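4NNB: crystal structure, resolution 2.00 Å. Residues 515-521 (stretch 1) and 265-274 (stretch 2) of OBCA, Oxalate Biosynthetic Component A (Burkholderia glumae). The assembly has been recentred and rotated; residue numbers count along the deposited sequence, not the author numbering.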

ATOM      1  N   THR A 515      -0.148   8.184 -21.861  1.00 35.16           N
ATOM      2  CA  THR A 515       1.035   8.713 -21.189  1.00 34.60           C
ATOM      3  C   THR A 515       0.666   9.937 -20.363  1.00 33.10           C
ATOM      4  O   THR A 515      -0.427  10.494 -20.514  1.00 30.93           O
ATOM      5  CB  THR A 515       2.062   9.209 -22.202  1.00 36.81           C
ATOM      6  OG1 THR A 515       1.513  10.335 -22.891  1.00 37.25           O
ATOM      7  CG2 THR A 515       2.426   8.115 -23.205  1.00 42.68           C
ATOM      8  N   ALA A 516       1.599  10.376 -19.525  1.00 30.07           N
ATOM      9  CA  ALA A 516       1.410  11.591 -18.734  1.00 35.22           C
ATOM     10  C   ALA A 516       1.093  12.793 -19.620  1.00 37.19           C
ATOM     11  O   ALA A 516       0.135  13.520 -19.362  1.00 30.88           O
ATOM     12  CB  ALA A 516       2.632  11.865 -17.879  1.00 35.57           C
ATOM     13  N   ALA A 517       1.885  12.995 -20.670  1.00 33.54           N
ATOM     14  CA  ALA A 517       1.671  14.134 -21.561  1.00 38.54           C
ATOM     15  C   ALA A 517       0.266  14.113 -22.134  1.00 30.68           C
ATOM     16  O   ALA A 517      -0.365  15.155 -22.281  1.00 37.02           O
ATOM     17  CB  ALA A 517       2.714  14.163 -22.686  1.00 38.71           C
ATOM     18  N   GLN A 518      -0.234  12.923 -22.444  1.00 31.71           N
ATOM     19  CA  GLN A 518      -1.567  12.805 -23.019  1.00 30.87           C
ATOM     20  C   GLN A 518      -2.682  13.074 -22.008  1.00 38.64           C
ATOM     21  O   GLN A 518      -3.691  13.703 -22.338  1.00 34.34           O
ATOM     22  CB  GLN A 518      -1.765  11.416 -23.608  1.00 40.36           C
ATOM     23  CG  GLN A 518      -0.897  11.115 -24.826  1.00 39.44           C
ATOM     24  CD  GLN A 518      -1.033   9.680 -25.244  1.00 43.66           C
ATOM     25  OE1 GLN A 518      -0.592   8.767 -24.535  1.00 41.76           O
ATOM     26  NE2 GLN A 518      -1.675   9.457 -26.385  1.00 52.51           N
ATOM     27  N   VAL A 519      -2.517  12.566 -20.788  1.00 33.34           N
ATOM     28  CA  VAL A 519      -3.525  12.776 -19.750  1.00 28.43           C
ATOM     29  C   VAL A 519      -3.628  14.265 -19.424  1.00 28.55           C
ATOM     30  O   VAL A 519      -4.738  14.790 -19.314  1.00 32.47           O
ATOM     31  CB  VAL A 519      -3.256  11.904 -18.475  1.00 28.58           C
ATOM     32  CG1 VAL A 519      -4.188  12.314 -17.301  1.00 23.58           C
ATOM     33  CG2 VAL A 519      -3.448  10.440 -18.795  1.00 27.64           C
ATOM     34  N   ARG A 520      -2.482  14.940 -19.300  1.00 30.22           N
ATOM     35  CA  ARG A 520      -2.444  16.376 -19.025  1.00 30.16           C
ATOM     36  C   ARG A 520      -3.216  17.126 -20.079  1.00 40.80           C
ATOM     37  O   ARG A 520      -4.015  18.010 -19.777  1.00 38.16           O
ATOM     38  CB  ARG A 520      -1.025  16.940 -19.090  1.00 36.89           C
ATOM     39  CG  ARG A 520      -0.021  16.310 -18.190  1.00 45.67           C
ATOM     40  CD  ARG A 520       1.275  17.086 -18.257  1.00 41.10           C
ATOM     41  NE  ARG A 520       1.073  18.396 -17.666  1.00 41.93           N
ATOM     42  CZ  ARG A 520       1.401  18.699 -16.418  1.00 38.63           C
ATOM     43  NH1 ARG A 520       1.984  17.790 -15.643  1.00 35.74           N
ATOM     44  NH2 ARG A 520       1.168  19.917 -15.955  1.00 37.07           N
ATOM     45  N   ASP A 521      -2.951  16.789 -21.334  1.00 37.35           N
ATOM     46  CA  ASP A 521      -3.582  17.518 -22.411  1.00 38.99           C
ATOM     47  C   ASP A 521      -5.081  17.256 -22.454  1.00 38.72           C
ATOM     48  O   ASP A 521      -5.883  18.187 -22.506  1.00 41.52           O
ATOM     49  CB  ASP A 521      -2.950  17.179 -23.753  1.00 40.42           C
ATOM     50  CG  ASP A 521      -3.597  17.939 -24.876  1.00 48.79           C
ATOM     51  OD1 ASP A 521      -3.372  19.167 -24.950  1.00 46.28           O
ATOM     52  OD2 ASP A 521      -4.360  17.324 -25.648  1.00 52.23           O
TER
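Stretch 2 265-274: VKKREPAAIL

The start of a helix and a turn can fit together with very little surface when small residues let the backbones approach and one long side chain reaches across the gap that remains. The two segments considered here, 243 or more residues apart in sequence wherever they touch, bury 292 Å² between them.

Stretch 1 opens with Thr515, whose OG1 accepts from Gln518 N at 3.2 Å and so caps the helix that runs from Ala516 onward. Stretch 2 arrives as the end of a helix, folds through a type I turn from Glu269 to Ala272, closed by Ala272 N to Glu269 O at 3.1 Å, and leaves extended into a strand that includes Leu274. The contact is made by the turn, by Ile273 just beyond it and by the tip of Lys266.

The nearest CA atoms across the stretches belong to two alanines: those of Ala517 and Ala271 lie 5.7 Å apart. Neither residue has more than a methyl group to accommodate. The neighbouring Ala516 points toward the turn, its CB 3.6 Å from Ala271 O and 4.2 Å from Ala271 CB, so that the first helical turn rests directly on the bend.

Farther along stretch 2, Ile273 supplies the bump. Its CA-to-CB bond runs sideways, but with chi1 in m and chi2 in t the chain extends until CD1 enters a shallow hollow on the helix. The walls of this hollow come from residues spaced three and four apart, as expected for one helical face: CD1 lies 3.5 Å from Ala516 O, 3.7 Å from Val519 CG1 and 3.5 Å from Arg520 CG. Ala516 O meets this methyl while also accepting from Arg520 N at 3.0 Å within the helix.

Arg520 performs the reverse insertion. Its aliphatic part lies against Ile273, while its guanidinium reaches the carbonyls of the turn. Arg520 NH1 donates to Ala271 O at 3.1 Å, with an N-H...O angle of 158°, and also lies 3.1 Å from Ala272 O; both oxygens sit at the guanidinium edge, near its plane. Lys266, reaching back from the incoming helix, shares this cluster: its NZ donates to Ala272 O at 3.1 Å and weakly to Pro270 O at 3.4 Å. Lys266 NZ and Arg520 NH1 stand 3.6 Å apart despite their like charges, each 3.1 Å from Ala272 O.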

ATOM      1  N   VAL A 265      11.031  15.794  -8.634  1.00 24.87           N
ATOM      2  CA  VAL A 265      10.327  15.028  -9.662  1.00 30.44           C
ATOM      3  C   VAL A 265      10.290  15.786 -10.980  1.00 32.24           C
ATOM      4  O   VAL A 265      10.635  15.243 -12.036  1.00 29.66           O
ATOM      5  CB  VAL A 265       8.877  14.676  -9.221  1.00 27.30           C
ATOM      6  CG1 VAL A 265       8.067  14.144 -10.390  1.00 26.23           C
ATOM      7  CG2 VAL A 265       8.914  13.652  -8.117  1.00 22.87           C
ATOM      8  N   LYS A 266       9.875  17.047 -10.913  1.00 27.21           N
ATOM      9  CA  LYS A 266       9.693  17.854 -12.113  1.00 28.25           C
ATOM     10  C   LYS A 266      10.993  18.130 -12.872  1.00 29.06           C
ATOM     11  O   LYS A 266      10.978  18.318 -14.088  1.00 28.52           O
ATOM     12  CB  LYS A 266       8.995  19.169 -11.764  1.00 31.18           C
ATOM     13  CG  LYS A 266       7.527  19.001 -11.365  1.00 31.76           C
ATOM     14  CD  LYS A 266       6.660  18.740 -12.573  1.00 32.66           C
ATOM     15  CE  LYS A 266       5.198  18.653 -12.174  1.00 31.74           C
ATOM     16  NZ  LYS A 266       4.382  19.063 -13.322  1.00 40.21           N
ATOM     17  N   LYS A 267      12.116  18.145 -12.171  1.00 30.64           N
ATOM     18  CA  LYS A 267      13.389  18.339 -12.864  1.00 33.69           C
ATOM     19  C   LYS A 267      13.681  17.164 -13.802  1.00 33.57           C
ATOM     20  O   LYS A 267      14.237  17.342 -14.884  1.00 34.29           O
ATOM     21  CB  LYS A 267      14.536  18.529 -11.871  1.00 35.04           C
ATOM     22  CG  LYS A 267      15.889  18.738 -12.555  1.00 44.73           C
ATOM     23  CD  LYS A 267      16.912  19.368 -11.625  1.00 50.78           C
ATOM     24  CE  LYS A 267      18.217  19.661 -12.369  1.00 56.42           C
ATOM     25  NZ  LYS A 267      19.106  20.573 -11.592  1.00 59.51           N
ATOM     26  N   ARG A 268      13.273  15.966 -13.400  1.00 32.19           N
ATOM     27  CA  ARG A 268      13.576  14.781 -14.187  1.00 35.56           C
ATOM     28  C   ARG A 268      12.449  14.430 -15.151  1.00 35.51           C
ATOM     29  O   ARG A 268      12.698  14.034 -16.292  1.00 30.97           O
ATOM     30  CB  ARG A 268      13.927  13.609 -13.263  1.00 34.65           C
ATOM     31  CG  ARG A 268      15.112  13.927 -12.354  1.00 34.71           C
ATOM     32  CD  ARG A 268      15.427  12.796 -11.383  1.00 36.58           C
ATOM     33  NE  ARG A 268      15.626  11.508 -12.056  1.00 37.09           N
ATOM     34  CZ  ARG A 268      15.668  10.325 -11.440  1.00 41.53           C
ATOM     35  NH1 ARG A 268      15.525  10.239 -10.127  1.00 38.43           N
ATOM     36  NH2 ARG A 268      15.853   9.216 -12.143  1.00 42.69           N
ATOM     37  N   GLU A 269      11.211  14.590 -14.698  1.00 31.12           N
ATOM     38  CA  GLU A 269      10.059  14.355 -15.554  1.00 29.83           C
ATOM     39  C   GLU A 269       9.084  15.512 -15.408  1.00 32.56           C
ATOM     40  O   GLU A 269       8.195  15.472 -14.550  1.00 31.39           O
ATOM     41  CB  GLU A 269       9.362  13.047 -15.168  1.00 32.20           C
ATOM     42  CG  GLU A 269      10.130  11.780 -15.529  1.00 33.98           C
ATOM     43  CD  GLU A 269      10.036  11.427 -17.007  1.00 30.92           C
ATOM     44  OE1 GLU A 269       9.195  12.017 -17.723  1.00 33.24           O
ATOM     45  OE2 GLU A 269      10.792  10.538 -17.446  1.00 35.60           O
ATOM     46  N   PRO A 270       9.242  16.552 -16.238  1.00 32.77           N
ATOM     47  CA  PRO A 270       8.374  17.734 -16.118  1.00 30.21           C
ATOM     48  C   PRO A 270       6.923  17.464 -16.493  1.00 31.75           C
ATOM     49  O   PRO A 270       6.052  18.277 -16.174  1.00 29.67           O
ATOM     50  CB  PRO A 270       8.995  18.738 -17.099  1.00 29.10           C
ATOM     51  CG  PRO A 270       9.883  17.929 -18.001  1.00 29.38           C
ATOM     52  CD  PRO A 270      10.360  16.770 -17.178  1.00 25.28           C
ATOM     53  N   ALA A 271       6.663  16.344 -17.160  1.00 28.24           N
ATOM     54  CA  ALA A 271       5.292  15.973 -17.512  1.00 31.90           C
ATOM     55  C   ALA A 271       4.543  15.317 -16.352  1.00 25.79           C
ATOM     56  O   ALA A 271       3.340  15.080 -16.458  1.00 27.93           O
ATOM     57  CB  ALA A 271       5.290  15.027 -18.692  1.00 30.30           C
ATOM     58  N   ALA A 272       5.262  14.977 -15.286  1.00 26.80           N
ATOM     59  CA  ALA A 272       4.673  14.215 -14.182  1.00 31.61           C
ATOM     60  C   ALA A 272       3.403  14.873 -13.689  1.00 27.91           C
ATOM     61  O   ALA A 272       3.368  16.088 -13.447  1.00 26.66           O
ATOM     62  CB  ALA A 272       5.646  14.076 -13.046  1.00 26.21           C
ATOM     63  N   ILE A 273       2.358  14.065 -13.551  1.00 25.55           N
ATOM     64  CA  ILE A 273       1.103  14.537 -12.975  1.00 24.74           C
ATOM     65  C   ILE A 273       1.036  14.076 -11.530  1.00 26.55           C
ATOM     66  O   ILE A 273       0.847  12.886 -11.250  1.00 24.43           O
ATOM     67  CB  ILE A 273      -0.098  13.983 -13.741  1.00 26.94           C
ATOM     68  CG1 ILE A 273       0.003  14.383 -15.215  1.00 26.22           C
ATOM     69  CG2 ILE A 273      -1.407  14.497 -13.123  1.00 22.96           C
ATOM     70  CD1 ILE A 273      -1.031  13.731 -16.089  1.00 28.11           C
ATOM     71  N   LEU A 274       1.226  15.014 -10.613  1.00 23.67           N
ATOM     72  CA  LEU A 274       1.245  14.676  -9.200  1.00 25.51           C
ATOM     73  C   LEU A 274      -0.143  14.829  -8.577  1.00 22.42           C
ATOM     74  O   LEU A 274      -0.824  15.850  -8.757  1.00 22.29           O
ATOM     75  CB  LEU A 274       2.287  15.519  -8.462  1.00 25.82           C
ATOM     76  CG  LEU A 274       3.755  15.297  -8.863  1.00 30.69           C
ATOM     77  CD1 LEU A 274       4.678  15.941  -7.830  1.00 30.58           C
ATOM     78  CD2 LEU A 274       4.101  13.808  -9.051  1.00 26.58           C
TER